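Local coordinates for capsular polysaccharide export system protein KpsC (Thermosulfurimonas dismutans, PDB 6MGD), which probably transfers Kdo from CMP-Kdo in beta-2,7 linkage while the conserved glycolipid anchor of Gram-negative bacterial capsules is being built, at residues 86-91 / 298-303; 72-77 / 292-297; 177-182 / 214-219. All blocks are in the same frame, centred on the assembly; numbering follows the deposited sequence.

Contact 1 of 3, residues 86-91 / 298-303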
loop_
_atom_site.group_PDB
_atom_site.type_symbol
_atom_site.label_atom_id
_atom_site.label_comp_id
_atom_site.label_asym_id
_atom_site.label_seq_id
_atom_site.Cartn_x
_atom_site.Cartn_y
_atom_site.Cartn_z
ATOM N N PRO A 86 4.241 -3.872 -14.189
ATOM C CA PRO A 86 3.318 -2.993 -13.469
ATOM C C PRO A 86 2.603 -2.021 -14.398
ATOM O O PRO A 86 3.206 -1.420 -15.289
ATOM C CB PRO A 86 4.224 -2.253 -12.477
ATOM C CG PRO A 86 5.435 -3.124 -12.342
ATOM C CD PRO A 86 5.624 -3.753 -13.688
ATOM N N ILE A 87 1.295 -1.882 -14.182
ATOM C CA ILE A 87 0.537 -0.825 -14.837
ATOM C C ILE A 87 0.521 0.446 -13.997
ATOM O O ILE A 87 0.284 1.536 -14.538
ATOM C CB ILE A 87 -0.899 -1.291 -15.145
ATOM C CG1 ILE A 87 -1.535 -0.407 -16.218
ATOM C CG2 ILE A 87 -1.750 -1.290 -13.882
ATOM C CD1 ILE A 87 -2.860 -0.923 -16.731
ATOM N N SER A 88 0.788 0.342 -12.698
ATOM C CA SER A 88 0.789 1.481 -11.794
ATOM C C SER A 88 2.122 1.555 -11.065
ATOM O O SER A 88 2.699 0.527 -10.698
ATOM C CB SER A 88 -0.355 1.386 -10.779
ATOM O OG SER A 88 -0.462 2.578 -10.021
ATOM N N LEU A 89 2.606 2.777 -10.862
ATOM C CA LEU A 89 3.828 3.020 -10.111
ATOM C C LEU A 89 3.601 4.187 -9.165
ATOM O O LEU A 89 2.892 5.140 -9.503
ATOM C CB LEU A 89 5.014 3.318 -11.039
ATOM C CG LEU A 89 6.379 3.461 -10.364
ATOM C CD1 LEU A 89 6.815 2.136 -9.758
ATOM C CD2 LEU A 89 7.417 3.978 -11.345
ATOM N N VAL A 90 4.198 4.104 -7.979
ATOM C CA VAL A 90 4.119 5.151 -6.968
ATOM C C VAL A 90 5.456 5.877 -6.921
ATOM O O VAL A 90 6.507 5.245 -6.758
ATOM C CB VAL A 90 3.758 4.571 -5.588
ATOM C CG1 VAL A 90 4.192 5.516 -4.484
ATOM C CG2 VAL A 90 2.260 4.289 -5.505
ATOM N N ALA A 91 5.418 7.200 -7.069
ATOM C CA ALA A 91 6.616 8.039 -7.026
ATOM C C ALA A 91 6.375 9.136 -5.997
ATOM O O ALA A 91 5.673 10.113 -6.272
ATOM C CB ALA A 91 6.937 8.626 -8.397
ATOM N N PRO A 298 -0.712 7.588 -7.405
ATOM C CA PRO A 298 0.123 6.747 -8.262
ATOM C C PRO A 298 0.024 7.131 -9.732
ATOM O O PRO A 298 -0.958 7.716 -10.194
ATOM C CB PRO A 298 -0.450 5.337 -8.032
ATOM C CG PRO A 298 -1.779 5.539 -7.304
ATOM C CD PRO A 298 -2.059 7.009 -7.278
ATOM N N MET A 299 1.081 6.793 -10.463
ATOM C CA MET A 299 1.091 6.926 -11.910
ATOM C C MET A 299 0.480 5.685 -12.553
ATOM O O MET A 299 0.414 4.611 -11.950
ATOM C CB MET A 299 2.516 7.139 -12.428
ATOM C CG MET A 299 3.162 8.432 -11.963
ATOM S SD MET A 299 4.884 8.597 -12.482
ATOM C CE MET A 299 5.631 7.220 -11.616
ATOM N N TYR A 300 0.018 5.847 -13.790
ATOM C CA TYR A 300 -0.538 4.742 -14.562
ATOM C C TYR A 300 -0.061 4.856 -16.001
ATOM O O TYR A 300 -0.236 5.903 -16.631
ATOM C CB TYR A 300 -2.071 4.732 -14.514
ATOM C CG TYR A 300 -2.664 4.562 -13.131
ATOM C CD1 TYR A 300 -3.038 5.666 -12.373
ATOM C CD2 TYR A 300 -2.860 3.298 -12.586
ATOM C CE1 TYR A 300 -3.585 5.517 -11.110
ATOM C CE2 TYR A 300 -3.407 3.138 -11.323
ATOM C CZ TYR A 300 -3.767 4.251 -10.590
ATOM O OH TYR A 300 -4.309 4.099 -9.330
ATOM N N VAL A 301 0.541 3.786 -16.513
ATOM C CA VAL A 301 1.011 3.722 -17.893
ATOM C C VAL A 301 0.382 2.507 -18.558
ATOM O O VAL A 301 0.407 1.405 -17.998
ATOM C CB VAL A 301 2.549 3.653 -17.975
ATOM C CG1 VAL A 301 2.993 3.255 -19.378
ATOM C CG2 VAL A 301 3.157 4.990 -17.585
ATOM N N SER A 302 -0.179 2.710 -19.748
ATOM C CA SER A 302 -0.851 1.635 -20.465
ATOM C C SER A 302 0.117 0.509 -20.804
ATOM O O SER A 302 1.254 0.747 -21.219
ATOM C CB SER A 302 -1.485 2.176 -21.747
ATOM O OG SER A 302 -1.949 1.119 -22.567
ATOM N N LEU A 303 -0.346 -0.731 -20.631
ATOM C CA LEU A 303 0.466 -1.885 -20.997
ATOM C C LEU A 303 0.543 -2.085 -22.504
ATOM O O LEU A 303 1.465 -2.756 -22.979
ATOM C CB LEU A 303 -0.090 -3.153 -20.347
ATOM C CG LEU A 303 -0.214 -3.195 -18.825
ATOM C CD1 LEU A 303 -0.911 -4.475 -18.392
ATOM C CD2 LEU A 303 1.151 -3.079 -18.164
HETATM O O HOH W 1 -2.323 2.037 -8.363
#

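Contact 2 of 3, residues 72-77 / 292-297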
loop_
_atom_site.group_PDB
_atom_site.type_symbol
_atom_site.label_atom_id
_atom_site.label_comp_id
_atom_site.label_asym_id
_atom_site.label_seq_id
_atom_site.Cartn_x
_atom_site.Cartn_y
_atom_site.Cartn_z
ATOM N N GLY A 72 2.249 0.185 -7.514
ATOM C CA GLY A 72 0.976 0.853 -7.368
ATOM C C GLY A 72 0.018 0.068 -6.491
ATOM O O GLY A 72 0.317 -1.007 -5.971
ATOM N N PHE A 73 -1.175 0.635 -6.328
ATOM C CA PHE A 73 -2.218 -0.020 -5.549
ATOM C C PHE A 73 -3.156 -0.860 -6.405
ATOM O O PHE A 73 -3.598 -1.924 -5.957
ATOM C CB PHE A 73 -3.030 1.022 -4.775
ATOM C CG PHE A 73 -2.245 1.750 -3.726
ATOM C CD1 PHE A 73 -1.278 1.093 -2.981
ATOM C CD2 PHE A 73 -2.472 3.095 -3.483
ATOM C CE1 PHE A 73 -0.553 1.766 -2.010
ATOM C CE2 PHE A 73 -1.752 3.772 -2.515
ATOM C CZ PHE A 73 -0.792 3.106 -1.777
ATOM N N ILE A 74 -3.464 -0.417 -7.626
ATOM C CA ILE A 74 -4.458 -1.110 -8.446
ATOM C C ILE A 74 -3.897 -2.412 -9.004
ATOM O O ILE A 74 -4.603 -3.426 -9.072
ATOM C CB ILE A 74 -4.967 -0.179 -9.562
ATOM C CG1 ILE A 74 -6.056 0.741 -9.011
ATOM C CG2 ILE A 74 -5.490 -0.977 -10.748
ATOM C CD1 ILE A 74 -6.686 1.628 -10.053
ATOM N N ARG A 75 -2.622 -2.416 -9.392
ATOM C CA ARG A 75 -1.962 -3.628 -9.863
ATOM C C ARG A 75 -2.049 -4.788 -8.867
ATOM O O ARG A 75 -1.729 -5.922 -9.236
ATOM C CB ARG A 75 -0.498 -3.292 -10.185
ATOM C CG ARG A 75 0.309 -4.402 -10.832
ATOM C CD ARG A 75 1.307 -4.977 -9.846
ATOM N NE ARG A 75 1.626 -6.370 -10.139
ATOM C CZ ARG A 75 2.270 -7.177 -9.303
ATOM N NH1 ARG A 75 2.516 -8.432 -9.649
ATOM N NH2 ARG A 75 2.664 -6.730 -8.118
ATOM N N SER A 76 -2.521 -4.548 -7.641
ATOM C CA SER A 76 -2.374 -5.522 -6.564
ATOM C C SER A 76 -3.678 -5.938 -5.889
ATOM O O SER A 76 -3.748 -7.026 -5.308
ATOM C CB SER A 76 -1.431 -4.969 -5.490
ATOM O OG SER A 76 -0.081 -5.302 -5.753
ATOM N N ILE A 77 -4.707 -5.091 -5.935
ATOM C CA ILE A 77 -5.856 -5.259 -5.047
ATOM C C ILE A 77 -7.014 -6.014 -5.694
ATOM O O ILE A 77 -8.134 -5.499 -5.770
ATOM C CB ILE A 77 -6.347 -3.897 -4.518
ATOM C CG1 ILE A 77 -6.587 -2.907 -5.664
ATOM C CG2 ILE A 77 -5.366 -3.330 -3.506
ATOM C CD1 ILE A 77 -7.213 -1.605 -5.204
ATOM N N GLY A 292 -7.588 10.178 -3.498
ATOM C CA GLY A 292 -6.212 10.498 -3.177
ATOM C C GLY A 292 -5.259 9.340 -3.391
ATOM O O GLY A 292 -4.219 9.496 -4.037
ATOM N N ALA A 293 -5.613 8.166 -2.865
ATOM C CA ALA A 293 -4.702 7.025 -2.903
ATOM C C ALA A 293 -4.635 6.386 -4.286
ATOM O O ALA A 293 -3.565 5.936 -4.708
ATOM C CB ALA A 293 -5.121 5.987 -1.862
ATOM N N LEU A 294 -5.760 6.329 -5.001
ATOM C CA LEU A 294 -5.830 5.617 -6.272
ATOM C C LEU A 294 -5.754 6.520 -7.494
ATOM O O LEU A 294 -5.191 6.109 -8.515
ATOM C CB LEU A 294 -7.121 4.794 -6.351
ATOM C CG LEU A 294 -7.153 3.516 -5.516
ATOM C CD1 LEU A 294 -8.467 2.780 -5.703
ATOM C CD2 LEU A 294 -5.981 2.626 -5.886
ATOM N N LEU A 295 -6.297 7.733 -7.425
ATOM C CA LEU A 295 -6.425 8.584 -8.604
ATOM C C LEU A 295 -5.280 9.579 -8.767
ATOM O O LEU A 295 -4.775 9.750 -9.881
ATOM C CB LEU A 295 -7.761 9.336 -8.567
ATOM C CG LEU A 295 -8.977 8.646 -9.199
ATOM C CD1 LEU A 295 -9.179 7.230 -8.671
ATOM C CD2 LEU A 295 -10.235 9.477 -8.984
ATOM N N LEU A 296 -4.854 10.240 -7.690
ATOM C CA LEU A 296 -3.824 11.272 -7.769
ATOM C C LEU A 296 -2.432 10.769 -7.407
ATOM O O LEU A 296 -1.454 11.155 -8.054
ATOM C CB LEU A 296 -4.185 12.447 -6.854
ATOM C CG LEU A 296 -5.402 13.287 -7.239
ATOM C CD1 LEU A 296 -5.774 14.230 -6.107
ATOM C CD2 LEU A 296 -5.124 14.066 -8.511
ATOM N N TYR A 297 -2.324 9.912 -6.387
ATOM C CA TYR A 297 -1.007 9.536 -5.874
ATOM C C TYR A 297 -0.203 8.693 -6.858
ATOM O O TYR A 297 0.952 9.054 -7.141
ATOM C CB TYR A 297 -1.169 8.837 -4.519
ATOM C CG TYR A 297 0.117 8.477 -3.816
ATOM C CD1 TYR A 297 1.066 9.449 -3.513
ATOM C CD2 TYR A 297 0.366 7.169 -3.418
ATOM C CE1 TYR A 297 2.239 9.122 -2.852
ATOM C CE2 TYR A 297 1.532 6.834 -2.753
ATOM C CZ TYR A 297 2.466 7.813 -2.475
ATOM O OH TYR A 297 3.628 7.480 -1.818
#

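Contact 3 of 3, residues 177-182 / 214-219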
loop_
_atom_site.group_PDB
_atom_site.type_symbol
_atom_site.label_atom_id
_atom_site.label_comp_id
_atom_site.label_asym_id
_atom_site.label_seq_id
_atom_site.Cartn_x
_atom_site.Cartn_y
_atom_site.Cartn_z
ATOM N N THR A 177 4.817 -8.933 14.681
ATOM C CA THR A 177 4.701 -10.294 14.179
ATOM C C THR A 177 3.237 -10.652 13.972
ATOM O O THR A 177 2.333 -9.991 14.492
ATOM C CB THR A 177 5.350 -11.311 15.131
ATOM O OG1 THR A 177 4.703 -11.252 16.409
ATOM C CG2 THR A 177 6.834 -11.016 15.302
ATOM N N ASN A 178 3.010 -11.713 13.195
ATOM C CA ASN A 178 1.650 -12.213 13.024
ATOM C C ASN A 178 1.124 -12.812 14.321
ATOM O O ASN A 178 -0.064 -12.680 14.637
ATOM C CB ASN A 178 1.599 -13.250 11.901
ATOM C CG ASN A 178 2.108 -12.712 10.578
ATOM O OD1 ASN A 178 1.471 -11.866 9.948
ATOM N ND2 ASN A 178 3.253 -13.219 10.138
ATOM N N LEU A 179 1.997 -13.473 15.085
ATOM C CA LEU A 179 1.574 -14.085 16.342
ATOM C C LEU A 179 1.122 -13.028 17.340
ATOM O O LEU A 179 0.092 -13.192 18.005
ATOM C CB LEU A 179 2.709 -14.926 16.927
ATOM C CG LEU A 179 3.258 -16.069 16.067
ATOM C CD1 LEU A 179 4.342 -15.590 15.100
ATOM C CD2 LEU A 179 3.777 -17.197 16.947
ATOM N N GLU A 180 1.879 -11.934 17.458
ATOM C CA GLU A 180 1.449 -10.828 18.305
ATOM C C GLU A 180 0.180 -10.177 17.771
ATOM O O GLU A 180 -0.662 -9.728 18.557
ATOM C CB GLU A 180 2.569 -9.794 18.431
ATOM C CG GLU A 180 3.705 -10.216 19.348
ATOM C CD GLU A 180 3.241 -10.451 20.771
ATOM O OE1 GLU A 180 3.466 -11.560 21.301
ATOM O OE2 GLU A 180 2.640 -9.525 21.358
ATOM N N LEU A 181 0.025 -10.116 16.447
ATOM C CA LEU A 181 -1.221 -9.618 15.878
ATOM C C LEU A 181 -2.384 -10.527 16.248
ATOM O O LEU A 181 -3.394 -10.070 16.795
ATOM C CB LEU A 181 -1.095 -9.492 14.360
ATOM C CG LEU A 181 -2.384 -9.112 13.627
ATOM C CD1 LEU A 181 -2.931 -7.790 14.148
ATOM C CD2 LEU A 181 -2.153 -9.048 12.124
ATOM N N LEU A 182 -2.250 -11.827 15.970
ATOM C CA LEU A 182 -3.300 -12.775 16.323
ATOM C C LEU A 182 -3.555 -12.782 17.824
ATOM O O LEU A 182 -4.703 -12.916 18.266
ATOM C CB LEU A 182 -2.933 -14.173 15.831
ATOM C CG LEU A 182 -3.078 -14.389 14.325
ATOM C CD1 LEU A 182 -2.617 -15.783 13.933
ATOM C CD2 LEU A 182 -4.521 -14.162 13.907
ATOM N N GLY A 214 0.724 -24.531 15.101
ATOM C CA GLY A 214 0.131 -24.997 16.343
ATOM C C GLY A 214 -0.076 -23.879 17.347
ATOM O O GLY A 214 -1.097 -23.834 18.038
ATOM N N GLU A 215 0.890 -22.963 17.443
ATOM C CA GLU A 215 0.754 -21.813 18.327
ATOM C C GLU A 215 -0.148 -20.735 17.744
ATOM O O GLU A 215 -0.619 -19.868 18.490
ATOM C CB GLU A 215 2.132 -21.230 18.645
ATOM C CG GLU A 215 2.933 -20.815 17.421
ATOM C CD GLU A 215 4.391 -20.554 17.745
ATOM O OE1 GLU A 215 5.266 -21.052 17.005
ATOM O OE2 GLU A 215 4.663 -19.857 18.745
ATOM N N LEU A 216 -0.397 -20.766 16.433
ATOM C CA LEU A 216 -1.364 -19.846 15.843
ATOM C C LEU A 216 -2.782 -20.195 16.272
ATOM O O LEU A 216 -3.582 -19.303 16.581
ATOM C CB LEU A 216 -1.246 -19.865 14.318
ATOM C CG LEU A 216 0.079 -19.425 13.696
ATOM C CD1 LEU A 216 0.049 -19.643 12.192
ATOM C CD2 LEU A 216 0.367 -17.968 14.020
ATOM N N LEU A 217 -3.108 -21.490 16.305
ATOM C CA LEU A 217 -4.441 -21.950 16.676
ATOM C C LEU A 217 -4.791 -21.674 18.132
ATOM O O LEU A 217 -5.971 -21.756 18.489
ATOM C CB LEU A 217 -4.572 -23.448 16.390
ATOM C CG LEU A 217 -4.706 -23.850 14.921
ATOM C CD1 LEU A 217 -4.674 -25.364 14.773
ATOM C CD2 LEU A 217 -5.986 -23.279 14.326
ATOM N N LYS A 218 -3.813 -21.351 18.979
ATOM C CA LYS A 218 -4.124 -20.979 20.354
ATOM C C LYS A 218 -4.751 -19.596 20.460
ATOM O O LYS A 218 -5.137 -19.191 21.562
ATOM C CB LYS A 218 -2.864 -21.056 21.222
ATOM C CG LYS A 218 -2.294 -22.465 21.332
ATOM C CD LYS A 218 -1.349 -22.618 22.514
ATOM C CE LYS A 218 -0.036 -21.892 22.284
ATOM N NZ LYS A 218 0.941 -22.189 23.370
ATOM N N PHE A 219 -4.862 -18.869 19.348
ATOM C CA PHE A 219 -5.528 -17.573 19.321
ATOM C C PHE A 219 -6.487 -17.398 18.153
ATOM O O PHE A 219 -7.358 -16.524 18.226
ATOM C CB PHE A 219 -4.491 -16.440 19.289
ATOM C CG PHE A 219 -3.374 -16.630 20.271
ATOM C CD1 PHE A 219 -3.559 -16.349 21.615
ATOM C CD2 PHE A 219 -2.143 -17.106 19.854
ATOM C CE1 PHE A 219 -2.535 -16.533 22.524
ATOM C CE2 PHE A 219 -1.113 -17.293 20.758
ATOM C CZ PHE A 219 -1.310 -17.006 22.095
#

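Contact 1 of 3, residues 86-91 / 298-303
The phenol ring of Tyr-300 slants against Ser-88, its nearest ring atom CE2 lying 3.3 Å from the serine OG. CD2 touches both OG and CB of the same residue, and CB of the Pro-298 ring comes up to this hydroxyl. Ser-88 OG, set anti to its backbone N, lies 2.9 Å from Met-299 O. A water sits 2.6 Å from Ser-88 OG and donates to Tyr-300 OH, while that phenol is also hydrogen-bonded to Leu-294 O.

The backbones that carry these groups pair antiparallel. Val-301 N donates to Ile-87 O at 3.0 Å. Leu-89 and Met-299 form a hydrogen-bonded pair, in which Met-299 N meets Leu-89 O at 2.6 Å. That bond is nearly in line with the carbonyl (168° at O). Leu-89 N, by contrast, reaches Met-299 O from 42° above its carbonyl plane. Ser-88 and Tyr-300 are the adjoining non-hydrogen-bonded pair.

On the sheet face of Leu-89 and Met-299, the two side chains run side by side. The methionine chain bends at its last torsion (chi3 -63°), which puts CE 3.7 Å from Leu-89 CD2, and the same methyl rests on Ala-91 CB.

Beyond the paired residues, away from the face of Leu-89 and Met-299, Ile-87 CG1 meets Leu-303 CG at 4.0 Å, the side chains crossing at about a right angle.

Helix 11-20 packs on Leu-89 and Val-301, and helix 311-322 on Ile-87 and Tyr-300. Strand 298-300, coming from late in the chain, thus closes the sheet built by the beginning, consistent with the return of the C-terminal part to the first domain in GT-B enzymes. Chemically, a largely apolar, buried seam holds one polar patch, where serine, water and phenol are linked beside the backbone ladder, the phenol being held also by Leu-294 O.

Contact 2 of 3, residues 72-77 / 292-297
Phe-73 and Leu-294 make the tightest apolar meeting, Phe-73 CB lying 3.5 Å from Leu-294 CD2. That same methyl is shared with Ile-74, whose CG1 it touches at 3.7 Å as the two side chains cross at about a right angle, and Ile-77 CD1 only grazes it. The rest of the apolar contact belongs to the phenylalanine ring. Chi1 of -65° sets CG anti to the carbonyl carbon; from there the ring's CE2 lies 4.1 Å from Ala-293 CB and equally far from Tyr-297 CD2, there at the edge of the tyrosine ring.

A polar atom joins in: Ala-293 O sits near the plane of the Phe-73 ring, at its edge, 3.3 Å from CD2, a placing that suits the slightly positive ring hydrogens. An alanine in place of Phe-73 would probably leave Ala-293 and Tyr-297 without their ring partner and open a gap beside the last turn of the helix.

Phe-264 stacks on the Phe-73 ring, and Tyr-97 meets it edge-to-face. Tyr-297 OH is hydrogen-bonded to Asp-92 OD2. Through Phe-73, Ile-74 and Leu-294 the loop after strand 64-71 packs on the last turn of helix 286-296, with helix 311-322 packing on Ile-74 and helix 117-132 on Ile-77.

Contact 3 of 3, residues 177-182 / 214-219
Leu-182 and Leu-179, one turn apart on a helix, receive Leu-216 between them. Leu-216 CD2 does the touching: it lies 3.7 Å from Leu-182 CD1 and 4.0 Å from Leu-179 CG. The approaches differ, for Leu-216 crosses Leu-179 at about a right angle but Leu-182 obliquely.

Leu-179 has a second neighbour in Glu-215. The glutamate starts with CG between the backbone N and the carbonyl carbon (chi1 57°) and then runs extended, and its OE2 comes to rest 3.3 Å from Leu-179 CD2. Glu-215 CG also packs on this methyl, while the carboxylate lies at the exposed side of the contact, where its charge is probably solvated.

Leu-182 is met again at its backbone, where Phe-219 CB lies 3.7 Å from Leu-182 O. Phe-219 O in turn accepts from Arg-186 NE, one helical turn after Leu-182. Thr-177 caps the helix start, its OG1 accepting from Glu-180 N.

Helix 178-188 follows strand 155-159 and leads to its parallel neighbour 193-197, a beta-alpha-beta crossover of the Rossmann-like sheet. Tyr-196 of strand 193-197 packs on both Leu-182 and Leu-216, Val-158 lies on Leu-182, and Ile-223 of the outermost strand 222-223 touches Leu-216.

Contacts 1 and 2 are neighbours, their centres 9 Å apart, and they interlock along the chain: 72-77 precedes 86-91, and helix 286-296 runs into strand 298-300. A probable backbone hydrogen bond between Ser-88 O and Gly-72 N joins them. Contact 1 is in the mixed sheet itself; contact 2 lies next to its edge, between the loop after strand 64-71 and helix 286-296. Contact 3, nested in sequence inside the loops they close, packs a helix and a loop beside the other, parallel sheet; its centre lies about 36 Å from contact 1's and 30 Å from contact 2's. The late segments thus return to the first sheet after the second is complete, consistent with the two-domain GT-B architecture.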